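Local coordinates for protein thiosulfate sulfurtransferase YnjE (Escherichia coli, PDB 2WLR) that catalyses the transfer of sulfur from thiosulfate to cyanide, giving thiocyanate and sulfite, as a periplasmic monomer built of rhodanese domains, at residues L10-D13 with Q14-Q17; G156-K159 with L160-S164; I163-I166 with P167-Y171; M349-W353 with N354-E358. All coordinates share one frame; numbering follows the deposited sequence.

Interaction 1. Residues L10-D13 with Q14-Q17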
loop_
_atom_site.group_PDB
_atom_site.type_symbol
_atom_site.label_atom_id
_atom_site.label_comp_id
_atom_site.label_asym_id
_atom_site.label_seq_id
_atom_site.Cartn_x
_atom_site.Cartn_y
_atom_site.Cartn_z
ATOM N N LEU A 10 -20.254 1.182 -25.773
ATOM C CA LEU A 10 -19.777 2.557 -25.880
ATOM C C LEU A 10 -18.274 2.553 -26.040
ATOM O O LEU A 10 -17.589 1.761 -25.375
ATOM C CB LEU A 10 -20.120 3.335 -24.599
ATOM C CG LEU A 10 -21.591 3.667 -24.300
ATOM C CD1 LEU A 10 -21.740 4.111 -22.856
ATOM C CD2 LEU A 10 -22.139 4.721 -25.241
ATOM N N THR A 11 -17.743 3.403 -26.917
ATOM C CA THR A 11 -16.306 3.647 -26.937
ATOM C C THR A 11 -15.976 4.607 -25.814
ATOM O O THR A 11 -16.880 5.242 -25.235
ATOM C CB THR A 11 -15.854 4.268 -28.245
ATOM O OG1 THR A 11 -16.494 5.555 -28.388
ATOM C CG2 THR A 11 -16.175 3.343 -29.408
ATOM N N LEU A 12 -14.694 4.737 -25.487
ATOM C CA LEU A 12 -14.287 5.669 -24.470
ATOM C C LEU A 12 -14.732 7.086 -24.826
ATOM O O LEU A 12 -15.174 7.816 -23.968
ATOM C CB LEU A 12 -12.779 5.635 -24.214
ATOM C CG LEU A 12 -12.274 6.442 -23.005
ATOM C CD1 LEU A 12 -12.857 5.896 -21.715
ATOM C CD2 LEU A 12 -10.746 6.479 -22.977
ATOM N N ASP A 13 -14.561 7.498 -26.078
ATOM C CA ASP A 13 -14.970 8.861 -26.453
ATOM C C ASP A 13 -16.461 9.065 -26.249
ATOM O O ASP A 13 -16.888 10.129 -25.795
ATOM C CB ASP A 13 -14.636 9.188 -27.907
ATOM C CG ASP A 13 -15.013 10.614 -28.272
ATOM O OD1 ASP A 13 -14.297 11.544 -27.830
ATOM O OD2 ASP A 13 -16.040 10.813 -28.973
ATOM N N GLN A 14 -17.262 8.079 -26.631
ATOM C CA GLN A 14 -18.699 8.136 -26.411
ATOM C C GLN A 14 -19.042 8.218 -24.936
ATOM O O GLN A 14 -19.884 9.013 -24.500
ATOM C CB GLN A 14 -19.386 6.945 -27.046
ATOM C CG GLN A 14 -19.400 7.000 -28.548
ATOM C CD GLN A 14 -20.011 5.749 -29.146
ATOM O OE1 GLN A 14 -19.660 4.629 -28.779
ATOM N NE2 GLN A 14 -20.954 5.930 -30.073
ATOM N N LEU A 15 -18.378 7.385 -24.157
ATOM C CA LEU A 15 -18.579 7.396 -22.727
ATOM C C LEU A 15 -18.300 8.769 -22.120
ATOM O O LEU A 15 -19.060 9.252 -21.272
ATOM C CB LEU A 15 -17.684 6.323 -22.099
ATOM C CG LEU A 15 -17.873 6.092 -20.599
ATOM C CD1 LEU A 15 -19.212 5.465 -20.254
ATOM C CD2 LEU A 15 -16.740 5.205 -20.082
ATOM N N GLN A 16 -17.200 9.401 -22.536
ATOM C CA GLN A 16 -16.835 10.719 -22.034
ATOM C C GLN A 16 -17.850 11.784 -22.435
ATOM O O GLN A 16 -18.193 12.657 -21.629
ATOM C CB GLN A 16 -15.438 11.113 -22.524
ATOM C CG GLN A 16 -14.313 10.333 -21.823
ATOM C CD GLN A 16 -12.961 10.485 -22.527
ATOM O OE1 GLN A 16 -12.886 11.033 -23.628
ATOM N NE2 GLN A 16 -11.878 10.001 -21.885
ATOM N N GLN A 17 -18.310 11.718 -23.677
ATOM C CA GLN A 17 -19.240 12.729 -24.193
ATOM C C GLN A 17 -20.627 12.584 -23.551
ATOM O O GLN A 17 -21.419 13.522 -23.551
ATOM C CB GLN A 17 -19.299 12.687 -25.729
ATOM C CG GLN A 17 -17.967 13.129 -26.415
ATOM C CD GLN A 17 -17.540 14.545 -26.079
ATOM O OE1 GLN A 17 -18.342 15.469 -26.150
ATOM N NE2 GLN A 17 -16.265 14.718 -25.697
HETATM O O HOH W 1 -14.005 12.778 -25.301
#

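Interaction 2. Residues G156-K159 with L160-S164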
loop_
_atom_site.group_PDB
_atom_site.type_symbol
_atom_site.label_atom_id
_atom_site.label_comp_id
_atom_site.label_asym_id
_atom_site.label_seq_id
_atom_site.Cartn_x
_atom_site.Cartn_y
_atom_site.Cartn_z
ATOM N N GLY A 156 8.955 -10.973 16.018
ATOM C CA GLY A 156 9.467 -12.096 16.794
ATOM C C GLY A 156 10.073 -13.198 15.954
ATOM O O GLY A 156 10.276 -13.051 14.747
ATOM N N ALA A 157 10.404 -14.304 16.610
ATOM C CA ALA A 157 10.983 -15.438 15.913
ATOM C C ALA A 157 9.950 -16.029 14.963
ATOM O O ALA A 157 8.729 -15.898 15.200
ATOM C CB ALA A 157 11.472 -16.507 16.924
ATOM N N PRO A 158 10.424 -16.708 13.913
ATOM C CA PRO A 158 9.488 -17.262 12.955
ATOM C C PRO A 158 8.434 -18.127 13.626
ATOM O O PRO A 158 8.774 -19.011 14.430
ATOM C CB PRO A 158 10.360 -18.101 12.020
ATOM C CG PRO A 158 11.732 -17.786 12.326
ATOM C CD PRO A 158 11.826 -16.947 13.543
ATOM N N LYS A 159 7.173 -17.859 13.313
ATOM C CA LYS A 159 6.043 -18.647 13.797
ATOM C C LYS A 159 5.352 -19.264 12.582
ATOM O O LYS A 159 5.701 -20.358 12.156
ATOM C CB LYS A 159 5.108 -17.782 14.654
ATOM C CG LYS A 159 5.658 -17.504 16.088
ATOM C CD LYS A 159 4.879 -16.398 16.802
ATOM C CE LYS A 159 5.270 -14.960 16.313
ATOM N NZ LYS A 159 6.702 -14.516 16.583
ATOM N N LEU A 160 4.415 -18.535 11.984
ATOM C CA LEU A 160 3.696 -19.047 10.823
ATOM C C LEU A 160 4.621 -19.405 9.656
ATOM O O LEU A 160 4.366 -20.369 8.941
ATOM C CB LEU A 160 2.646 -18.028 10.401
ATOM C CG LEU A 160 1.463 -17.952 11.359
ATOM C CD1 LEU A 160 0.616 -16.721 10.988
ATOM C CD2 LEU A 160 0.668 -19.265 11.347
ATOM N N TYR A 161 5.690 -18.634 9.481
ATOM C CA TYR A 161 6.706 -18.913 8.473
ATOM C C TYR A 161 7.201 -20.358 8.543
ATOM O O TYR A 161 7.428 -20.969 7.523
ATOM C CB TYR A 161 7.891 -17.967 8.642
ATOM C CG TYR A 161 9.103 -18.228 7.748
ATOM C CD1 TYR A 161 10.048 -19.219 8.073
ATOM C CD2 TYR A 161 9.352 -17.469 6.605
ATOM C CE1 TYR A 161 11.165 -19.433 7.284
ATOM C CE2 TYR A 161 10.471 -17.683 5.819
ATOM C CZ TYR A 161 11.388 -18.690 6.151
ATOM O OH TYR A 161 12.488 -18.888 5.354
ATOM N N LEU A 162 7.364 -20.895 9.742
ATOM C CA LEU A 162 7.854 -22.282 9.833
ATOM C C LEU A 162 6.876 -23.298 9.219
ATOM O O LEU A 162 7.298 -24.358 8.739
ATOM C CB LEU A 162 8.119 -22.667 11.284
ATOM C CG LEU A 162 9.166 -21.849 12.035
ATOM C CD1 LEU A 162 9.244 -22.285 13.509
ATOM C CD2 LEU A 162 10.502 -21.962 11.371
ATOM N N ILE A 163 5.585 -23.001 9.272
ATOM C CA ILE A 163 4.556 -23.884 8.746
ATOM C C ILE A 163 4.460 -23.751 7.217
ATOM O O ILE A 163 4.415 -24.739 6.503
ATOM C CB ILE A 163 3.200 -23.592 9.399
ATOM C CG1 ILE A 163 3.268 -23.733 10.930
ATOM C CG2 ILE A 163 2.109 -24.507 8.802
ATOM C CD1 ILE A 163 3.620 -25.116 11.408
ATOM N N SER A 164 4.391 -22.514 6.733
ATOM C CA SER A 164 4.328 -22.231 5.297
ATOM C C SER A 164 4.899 -20.837 5.026
ATOM O O SER A 164 4.615 -19.901 5.751
ATOM C CB SER A 164 2.878 -22.263 4.811
ATOM O OG SER A 164 2.842 -22.417 3.415
#

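Interaction 3. Residues I163-I166 with P167-Y171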
loop_
_atom_site.group_PDB
_atom_site.type_symbol
_atom_site.label_atom_id
_atom_site.label_comp_id
_atom_site.label_asym_id
_atom_site.label_seq_id
_atom_site.Cartn_x
_atom_site.Cartn_y
_atom_site.Cartn_z
ATOM N N ILE A 163 5.585 -23.001 9.272
ATOM C CA ILE A 163 4.556 -23.884 8.746
ATOM C C ILE A 163 4.460 -23.751 7.217
ATOM O O ILE A 163 4.415 -24.739 6.503
ATOM C CB ILE A 163 3.200 -23.592 9.399
ATOM C CG1 ILE A 163 3.268 -23.733 10.930
ATOM C CG2 ILE A 163 2.109 -24.507 8.802
ATOM C CD1 ILE A 163 3.620 -25.116 11.408
ATOM N N SER A 164 4.391 -22.514 6.733
ATOM C CA SER A 164 4.328 -22.231 5.297
ATOM C C SER A 164 4.899 -20.837 5.026
ATOM O O SER A 164 4.615 -19.901 5.751
ATOM C CB SER A 164 2.878 -22.263 4.811
ATOM O OG SER A 164 2.842 -22.417 3.415
ATOM N N HIS A 165 5.710 -20.733 3.984
ATOM C CA HIS A 165 6.217 -19.459 3.465
ATOM C C HIS A 165 6.419 -19.531 1.969
ATOM O O HIS A 165 6.321 -20.612 1.344
ATOM C CB HIS A 165 7.493 -18.985 4.179
ATOM C CG HIS A 165 8.585 -20.005 4.267
ATOM N ND1 HIS A 165 9.524 -20.198 3.280
ATOM C CD2 HIS A 165 8.938 -20.813 5.289
ATOM C CE1 HIS A 165 10.358 -21.162 3.663
ATOM N NE2 HIS A 165 10.030 -21.533 4.881
ATOM N N ILE A 166 6.700 -18.378 1.380
ATOM C CA ILE A 166 6.921 -18.299 -0.063
ATOM C C ILE A 166 8.252 -18.994 -0.376
ATOM O O ILE A 166 9.223 -18.806 0.339
ATOM C CB ILE A 166 6.883 -16.837 -0.527
ATOM C CG1 ILE A 166 5.471 -16.311 -0.378
ATOM C CG2 ILE A 166 7.382 -16.691 -1.978
ATOM C CD1 ILE A 166 5.343 -14.846 -0.753
ATOM N N PRO A 167 8.278 -19.829 -1.425
ATOM C CA PRO A 167 9.520 -20.558 -1.709
ATOM C C PRO A 167 10.696 -19.628 -1.896
ATOM O O PRO A 167 10.572 -18.631 -2.601
ATOM C CB PRO A 167 9.193 -21.291 -3.002
ATOM C CG PRO A 167 7.699 -21.506 -2.925
ATOM C CD PRO A 167 7.184 -20.247 -2.324
ATOM N N GLY A 168 11.813 -19.939 -1.243
ATOM C CA GLY A 168 13.029 -19.138 -1.386
ATOM C C GLY A 168 13.045 -17.887 -0.507
ATOM O O GLY A 168 14.020 -17.131 -0.528
ATOM N N ALA A 169 12.006 -17.699 0.309
ATOM C CA ALA A 169 11.940 -16.526 1.184
ATOM C C ALA A 169 12.766 -16.702 2.449
ATOM O O ALA A 169 12.739 -17.759 3.090
ATOM C CB ALA A 169 10.492 -16.218 1.562
ATOM N N ASP A 170 13.490 -15.642 2.792
ATOM C CA ASP A 170 14.184 -15.482 4.069
ATOM C C ASP A 170 13.145 -14.955 5.078
ATOM O O ASP A 170 11.978 -14.771 4.724
ATOM C CB ASP A 170 15.370 -14.526 3.831
ATOM C CG ASP A 170 16.293 -14.357 5.017
ATOM O OD1 ASP A 170 16.330 -15.210 5.920
ATOM O OD2 ASP A 170 17.028 -13.336 4.988
ATOM N N TYR A 171 13.551 -14.770 6.328
ATOM C CA TYR A 171 12.692 -14.219 7.371
ATOM C C TYR A 171 13.428 -13.140 8.133
ATOM O O TYR A 171 14.619 -13.294 8.478
ATOM C CB TYR A 171 12.286 -15.315 8.354
ATOM C CG TYR A 171 11.398 -14.828 9.476
ATOM C CD1 TYR A 171 10.012 -14.812 9.334
ATOM C CD2 TYR A 171 11.937 -14.374 10.692
ATOM C CE1 TYR A 171 9.196 -14.352 10.345
ATOM C CE2 TYR A 171 11.108 -13.923 11.718
ATOM C CZ TYR A 171 9.733 -13.932 11.541
ATOM O OH TYR A 171 8.857 -13.515 12.522
#

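Interaction 4. Residues M349-W353 with N354-E358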
loop_
_atom_site.group_PDB
_atom_site.type_symbol
_atom_site.label_atom_id
_atom_site.label_comp_id
_atom_site.label_asym_id
_atom_site.label_seq_id
_atom_site.Cartn_x
_atom_site.Cartn_y
_atom_site.Cartn_z
HETATM N N MSE A 349 -9.215 10.759 -0.233
HETATM C CA MSE A 349 -9.403 10.780 1.198
HETATM C C MSE A 349 -8.373 11.690 1.862
HETATM O O MSE A 349 -8.702 12.385 2.831
HETATM C CB MSE A 349 -9.535 9.394 1.825
HETATM C CG MSE A 349 -8.350 8.628 2.049
HETATM SE SE MSE A 349 -8.978 6.823 2.676
HETATM C CE MSE A 349 -7.217 6.058 2.605
ATOM N N TRP A 350 -7.155 11.734 1.322
ATOM C CA TRP A 350 -6.124 12.660 1.809
ATOM C C TRP A 350 -6.462 14.122 1.472
ATOM O O TRP A 350 -6.317 15.010 2.328
ATOM C CB TRP A 350 -4.721 12.245 1.328
ATOM C CG TRP A 350 -4.188 11.026 2.034
ATOM C CD1 TRP A 350 -4.652 10.484 3.196
ATOM C CD2 TRP A 350 -3.088 10.218 1.625
ATOM N NE1 TRP A 350 -3.920 9.378 3.525
ATOM C CE2 TRP A 350 -2.954 9.199 2.585
ATOM C CE3 TRP A 350 -2.201 10.268 0.545
ATOM C CZ2 TRP A 350 -1.985 8.212 2.502
ATOM C CZ3 TRP A 350 -1.241 9.264 0.442
ATOM C CH2 TRP A 350 -1.125 8.279 1.434
ATOM N N LYS A 351 -6.937 14.360 0.254
ATOM C CA LYS A 351 -7.271 15.724 -0.164
ATOM C C LYS A 351 -8.295 16.332 0.761
ATOM O O LYS A 351 -8.201 17.533 1.092
ATOM C CB LYS A 351 -7.762 15.772 -1.606
ATOM C CG LYS A 351 -8.154 17.181 -2.084
ATOM C CD LYS A 351 -8.606 17.157 -3.522
ATOM C CE LYS A 351 -8.874 18.553 -4.052
ATOM N NZ LYS A 351 -9.711 18.437 -5.287
ATOM N N ALA A 352 -9.256 15.527 1.198
ATOM C CA ALA A 352 -10.320 15.997 2.119
ATOM C C ALA A 352 -9.774 16.542 3.441
ATOM O O ALA A 352 -10.427 17.374 4.107
ATOM C CB ALA A 352 -11.354 14.912 2.362
ATOM N N TRP A 353 -8.602 16.064 3.853
ATOM C CA TRP A 353 -7.927 16.564 5.060
ATOM C C TRP A 353 -6.735 17.494 4.751
ATOM O O TRP A 353 -5.863 17.704 5.597
ATOM C CB TRP A 353 -7.515 15.380 5.935
ATOM C CG TRP A 353 -8.547 14.984 6.863
ATOM C CD1 TRP A 353 -9.572 14.105 6.639
ATOM C CD2 TRP A 353 -8.696 15.442 8.206
ATOM N NE1 TRP A 353 -10.328 13.973 7.772
ATOM C CE2 TRP A 353 -9.833 14.796 8.747
ATOM C CE3 TRP A 353 -7.986 16.338 9.006
ATOM C CZ2 TRP A 353 -10.254 15.012 10.066
ATOM C CZ3 TRP A 353 -8.418 16.549 10.321
ATOM C CH2 TRP A 353 -9.540 15.890 10.824
ATOM N N ASN A 354 -6.716 18.063 3.555
ATOM C CA ASN A 354 -5.670 18.983 3.127
ATOM C C ASN A 354 -4.268 18.363 3.079
ATOM O O ASN A 354 -3.249 19.025 3.318
ATOM C CB ASN A 354 -5.687 20.256 4.004
ATOM C CG ASN A 354 -5.014 21.428 3.328
ATOM O OD1 ASN A 354 -4.953 21.506 2.111
ATOM N ND2 ASN A 354 -4.470 22.351 4.140
ATOM N N ILE A 355 -4.230 17.093 2.699
ATOM C CA ILE A 355 -2.983 16.367 2.452
ATOM C C ILE A 355 -2.845 16.151 0.936
ATOM O O ILE A 355 -3.702 15.539 0.318
ATOM C CB ILE A 355 -3.015 15.029 3.153
ATOM C CG1 ILE A 355 -3.207 15.181 4.667
ATOM C CG2 ILE A 355 -1.748 14.191 2.830
ATOM C CD1 ILE A 355 -3.796 13.941 5.364
ATOM N N LYS A 356 -1.790 16.689 0.347
ATOM C CA LYS A 356 -1.715 16.870 -1.088
ATOM C C LYS A 356 -0.302 16.572 -1.585
ATOM O O LYS A 356 0.652 16.788 -0.846
ATOM C CB LYS A 356 -2.111 18.316 -1.424
ATOM C CG LYS A 356 -3.513 18.703 -0.993
ATOM C CD LYS A 356 -3.849 20.161 -1.273
ATOM C CE LYS A 356 -5.307 20.425 -0.902
ATOM N NZ LYS A 356 -5.672 21.867 -1.083
ATOM N N PRO A 357 -0.164 16.049 -2.819
ATOM C CA PRO A 357 1.113 15.525 -3.273
ATOM C C PRO A 357 2.222 16.573 -3.408
ATOM O O PRO A 357 3.395 16.248 -3.350
ATOM C CB PRO A 357 0.791 14.915 -4.647
ATOM C CG PRO A 357 -0.530 15.414 -5.027
ATOM C CD PRO A 357 -1.245 15.830 -3.799
ATOM N N GLU A 358 1.849 17.826 -3.607
ATOM C CA GLU A 358 2.856 18.885 -3.781
ATOM C C GLU A 358 3.477 19.316 -2.444
ATOM O O GLU A 358 4.459 20.068 -2.416
ATOM C CB GLU A 358 2.250 20.092 -4.522
ATOM C CG GLU A 358 1.098 20.790 -3.801
ATOM C CD GLU A 358 -0.304 20.299 -4.214
ATOM O OE1 GLU A 358 -0.473 19.107 -4.579
ATOM O OE2 GLU A 358 -1.248 21.132 -4.176
#

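Interaction 1. Residues L10-D13 with Q14-Q17
Thr11 and Gln14 meet in a local N-terminal helix cap, at the first turn of helix 12-17 near the start of the chain. Two reciprocal bonds define it. Thr11 OG1, at the N-cap, accepts from Gln14 N at 3.2 Å, and Thr11 N donates to Gln14 OE1 at 2.9 Å, nearly straight (N-H...O 173°) and in the carbonyl plane on a lone pair. The glutamine gets there because its CG stands anti to the carbonyl carbon (chi1 -71°) and the rest of the chain runs extended, back over the threonine. With an alanine here, Thr11 N is likely to lose its side-chain acceptor, and half of the cap goes with it. The helix itself then begins with Leu15 N to Thr11 O, 2.8 Å. On the apolar side Leu10 and Leu15 cross at about a right angle, CD1 to CD1 3.9 Å. On the solvent side a water donates to Asp13 OD1 and Gln16 OE1 and accepts from Gln17 NE2, tying three exposed side chains together. Asp108 OD1 takes the N-H of Leu12, a further hold on the helix start. The paired side-chain-to-backbone bonds of Thr11 and Gln14 are those of a capping box.

Interaction 2. Residues G156-K159 with L160-S164
Pro158 and Lys159 lead into a short, weakly bonded helical turn, 160-163, whose first link is Leu162 N to Lys159 O at 3.0 Å; the N-H...O angle of 138° makes this a bent bond. One step on, Leu160 O receives both Ile163 N and Ser164 N, so one oxygen serves both N-H groups of this short turn. Three side chains pack over its entry. Pro158 CB lies 3.9 Å from Leu162 CD2, while the other methyl, Leu162 CD1, comes to 3.4 Å from Pro158 O, so that the leucine's fork straddles the proline's ring side and its carbonyl. That reach follows from Leu162 CG standing anti to the carbonyl carbon (chi1 -61°), which aims the branch back along the chain. Tyr161 touches the same proline carbon, its CD1 4.1 Å from Pro158 CB, in an oblique approach. The tyrosine ring then continues inward to stack on His165 and meet Tyr171 edge-to-face, and its hydroxyl is bonded to Ala169 O. Lys159 folds back at its last two torsions, and NZ donates to Ala157 O at 2.8 Å, in the carbonyl plane, and also to Trp155 O. Together these contacts shape a proline-led loop and single helical turn between strands 148-154 and 170-173, neighbours in the parallel sheet of a rhodanese domain, as in a beta-alpha-beta crossover whose helix is here reduced to one weakly bonded turn.

Interaction 3. Residues I163-I166 with P167-Y171
Ile166 O takes two bonds, one from the backbone N of Ala169 and one from the imidazole of His165, from opposite faces of its carbonyl plane. Ala169 N donates at 3.0 Å, while His165 ND1 donates at 3.3 Å with the oxygen close to the imidazole plane. That placement comes from a chi1 of 51°, with CG between the backbone N and carbonyl carbon, which brings ND1 above the carbonyl plane of Ile166. The Ala169 bond closes a type II beta turn from Ile166 to Ala169, with Gly168 at its third position, where a positive phi (82°) is usual; this turn feeds strand 170-173 at the edge of the five-stranded parallel sheet. The Ile166 side chain meets the ring of the next residue, Pro167, at about a right angle, CG2 to CD 3.6 Å, and across the turn Ile166 CB is 4.2 Å from Ala169 CB. A leucine in place of His165 has no N-H to offer, and would probably leave Ile166 O with a single one of these two donors and Tyr161 without its stacking partner. Beyond the turn, Ile166 reaches Trp238 and Trp241 of helix 238-243 and Leu131 of helix 128-135, and Gly168 N donates to Glu249 OE1.

Interaction 4. Residues M349-W353 with N354-E358
A Schellman motif ends helix 343-351 in the third rhodanese domain, joining Trp350 and Lys351 to Asn354 and Ile355. Its two diagnostic bonds are Ile355 N to Trp350 O at 3.0 Å and Asn354 N to Lys351 O at 2.9 Å, the second also closing a type I turn from Lys351 to Asn354. Asn354 is the C-prime residue, with a positive phi of 62° that reverses the chain. Trp350 O accepts twice, since Trp353 N approaches from the face opposite Ile355 N. The reversal lays Ile355 back against the last helical turn. Its CB packs on Trp350 CB at 3.7 Å, its CG2 sits obliquely beside the indole at 4.1 Å from Trp350 CG, and its CD1 touches Trp353 CB at 4.0 Å. CG2, anti to the backbone N, lies against Trp350, while CG1, anti to the carbonyl carbon (chi1 -59°), carries the delta methyl to Trp353 CB and also near Trp350 CD1. Both indoles lead away to other parts of the fold. Trp350 NE1 donates to Gly321 O and its ring meets Trp383 edge-to-face; Trp353 NE1 bonds to a sulfonate oxygen of a bound buffer molecule, probably from the crystallisation liquor. Asn354 ND2 is held by Gln286 OE1. The lysine side chains come near at one point, Lys351 CG 4.5 Å from Lys356 CE, and the like-charged Lys351 NZ and Lys356 NZ stay 6.8 Å apart.

Interactions 2 and 3 form one continuous structure: they share Ile163 and Ser164, and their centres are about 9 Å apart. Two probable hydrogen bonds join them, Gly156 O to Tyr171 OH at 2.7 Å and Tyr161 OH to Ala169 O at 2.5 Å, both within the second rhodanese domain. Interaction 1 stands apart, its centre about 30 Å from that of interaction 4 and about 51 Å from that of interaction 2. Interaction 4 alone lies in the domain that holds the active-site Cys365, which carries the persulfide in catalysis; the Trp350 side chain is about 10 Å from that of Arg370, a probable substrate-binding residue. Interactions 1 to 3 are structural, away from that site.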